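Local coordinates for terminal oxygenase component of carbazole (Janthinobacterium, PDB 2DE6), which catalyses the angular dioxygenation of carbazole at C-9a and C-1, as the terminal Rieske-type oxygenase of carbazole 1,9a-dioxygenase, at the interface of chains A and B. Numbering follows the deposited sequence. Chains: chain A/B, terminal oxygenase component of carbazole.

The interface of chains A and B. Residues chain A 177, 180, 183, 336, 340; chain B 72, 74, 92-93.
A:Asp180 turns CG away from its own backbone N (chi1 -169°), and B:His93 sets its CG opposite its carbonyl carbon (chi1 -50°), which brings carboxylate and imidazole together from opposite directions across the subunit boundary. B:His93 NE2 donates to the carboxylate oxygen A:Asp180 OD2 at 2.6 Å. The donor meets OD2 from above the carboxylate plane, and the bond is bent, 141° at H. Two waters are also bonded to A:Asp180 OD2. Water 1 carries the contact on to the guanidinium nitrogen B:Arg72 NH1, 2.9 Å from the water oxygen. Water 2 links OD2 to the phenol oxygen B:Tyr92 OH.

B:Tyr92 pushes its ring into chain A. Its OH donates to the side-chain amide oxygen A:Asn177 OD1 at 2.7 Å, tilted from the carbonyl plane. Its ring carbon CE1 packs against A:His183 CB at 3.8 Å. A:Met340 SD lies at an edge of the ring, in its plane. The same sulfur sits over the centre of the B:Arg72 guanidinium, 3.8 Å above its plane. A:Met340 CG packs on B:Val74 CG1.

Within chain A, A:His183 ND1 donates to the backbone oxygen A:Asp180 O at 2.5 Å, nearly straight and in the carbonyl plane. This ties a ligand of the mononuclear iron to the aspartate that grips B:His93, a ligand of the Rieske [2Fe-2S] cluster. The site thus joins the two metal centres across the trimer interface, and A:Asp180 probably forms the bridge for electron transfer from the cluster to the catalytic iron.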
loop_
_atom_site.group_PDB
_atom_site.type_symbol
_atom_site.label_atom_id
_atom_site.label_comp_id
_atom_site.label_asym_id
_atom_site.label_seq_id
_atom_site.Cartn_x
_atom_site.Cartn_y
_atom_site.Cartn_z
ATOM N N ASN A 177 -24.521 12.075 -3.777
ATOM C CA ASN A 177 -24.546 13.428 -4.322
ATOM C C ASN A 177 -25.802 13.605 -5.167
ATOM O O ASN A 177 -26.470 14.639 -5.109
ATOM C CB ASN A 177 -23.331 13.692 -5.198
ATOM C CG ASN A 177 -23.425 15.026 -5.908
ATOM O OD1 ASN A 177 -23.306 16.084 -5.287
ATOM N ND2 ASN A 177 -23.666 14.985 -7.209
ATOM N N ASP A 180 -28.947 13.906 -2.919
ATOM C CA ASP A 180 -28.782 14.953 -1.910
ATOM C C ASP A 180 -29.658 16.174 -2.218
ATOM O O ASP A 180 -29.358 16.944 -3.129
ATOM C CB ASP A 180 -27.308 15.358 -1.906
ATOM C CG ASP A 180 -26.937 16.238 -0.744
ATOM O OD1 ASP A 180 -27.792 17.015 -0.274
ATOM O OD2 ASP A 180 -25.765 16.155 -0.317
ATOM N N HIS A 183 -27.696 19.579 -2.364
ATOM C CA HIS A 183 -26.546 19.755 -3.244
ATOM C C HIS A 183 -26.887 20.647 -4.439
ATOM O O HIS A 183 -26.008 21.068 -5.192
ATOM C CB HIS A 183 -26.004 18.394 -3.713
ATOM C CG HIS A 183 -26.585 17.918 -5.006
ATOM N ND1 HIS A 183 -27.849 17.381 -5.103
ATOM C CD2 HIS A 183 -26.080 17.925 -6.263
ATOM C CE1 HIS A 183 -28.100 17.078 -6.365
ATOM N NE2 HIS A 183 -27.042 17.399 -7.088
ATOM N N ALA A 336 -17.832 17.423 -7.704
ATOM C CA ALA A 336 -18.337 17.415 -6.333
ATOM C C ALA A 336 -18.041 16.030 -5.745
ATOM O O ALA A 336 -17.531 15.911 -4.634
ATOM C CB ALA A 336 -19.835 17.683 -6.315
ATOM N N MET A 340 -15.272 14.557 -2.444
ATOM C CA MET A 340 -15.577 13.779 -1.235
ATOM C C MET A 340 -14.691 12.542 -1.058
ATOM O O MET A 340 -14.726 11.891 -0.017
ATOM C CB MET A 340 -17.048 13.327 -1.236
ATOM C CG MET A 340 -18.051 14.404 -0.828
ATOM S SD MET A 340 -19.718 13.723 -0.564
ATOM C CE MET A 340 -20.132 13.323 -2.262
ATOM N N ARG B 72 -19.561 17.134 4.812
ATOM C CA ARG B 72 -19.139 15.936 4.094
ATOM C C ARG B 72 -17.625 15.871 3.871
ATOM O O ARG B 72 -17.146 15.117 3.026
ATOM C CB ARG B 72 -19.896 15.816 2.764
ATOM C CG ARG B 72 -21.434 15.822 2.909
ATOM C CD ARG B 72 -21.934 14.720 3.842
ATOM N NE ARG B 72 -21.546 13.399 3.362
ATOM C CZ ARG B 72 -22.157 12.749 2.377
ATOM N NH1 ARG B 72 -23.203 13.293 1.768
ATOM N NH2 ARG B 72 -21.703 11.564 1.984
ATOM N N VAL B 74 -15.299 17.919 2.491
ATOM C CA VAL B 74 -14.628 18.366 1.280
ATOM C C VAL B 74 -13.738 19.552 1.644
ATOM O O VAL B 74 -13.937 20.199 2.672
ATOM C CB VAL B 74 -15.638 18.835 0.204
ATOM C CG1 VAL B 74 -16.629 17.718 -0.112
ATOM C CG2 VAL B 74 -16.377 20.085 0.685
ATOM N N TYR B 92 -20.316 23.379 -1.474
ATOM C CA TYR B 92 -21.210 22.230 -1.634
ATOM C C TYR B 92 -22.646 22.456 -1.150
ATOM O O TYR B 92 -23.572 22.473 -1.959
ATOM C CB TYR B 92 -20.595 21.019 -0.922
ATOM C CG TYR B 92 -20.948 19.670 -1.516
ATOM C CD1 TYR B 92 -21.948 19.538 -2.485
ATOM C CD2 TYR B 92 -20.306 18.514 -1.071
ATOM C CE1 TYR B 92 -22.302 18.276 -2.993
ATOM C CE2 TYR B 92 -20.651 17.256 -1.565
ATOM C CZ TYR B 92 -21.645 17.144 -2.521
ATOM O OH TYR B 92 -21.979 15.892 -2.996
ATOM N N HIS B 93 -22.835 22.615 0.160
ATOM C CA HIS B 93 -24.170 22.848 0.701
ATOM C C HIS B 93 -24.247 24.180 1.444
ATOM O O HIS B 93 -25.152 24.409 2.243
ATOM C CB HIS B 93 -24.593 21.699 1.629
ATOM C CG HIS B 93 -24.399 20.340 1.033
ATOM N ND1 HIS B 93 -23.213 19.645 1.140
ATOM C CD2 HIS B 93 -25.233 19.549 0.314
ATOM C CE1 HIS B 93 -23.327 18.484 0.517
ATOM N NE2 HIS B 93 -24.542 18.402 0.007
HETATM O O HOH W 1 -24.952 15.534 2.175
HETATM O O HOH W 2 -23.780 14.155 -1.233
#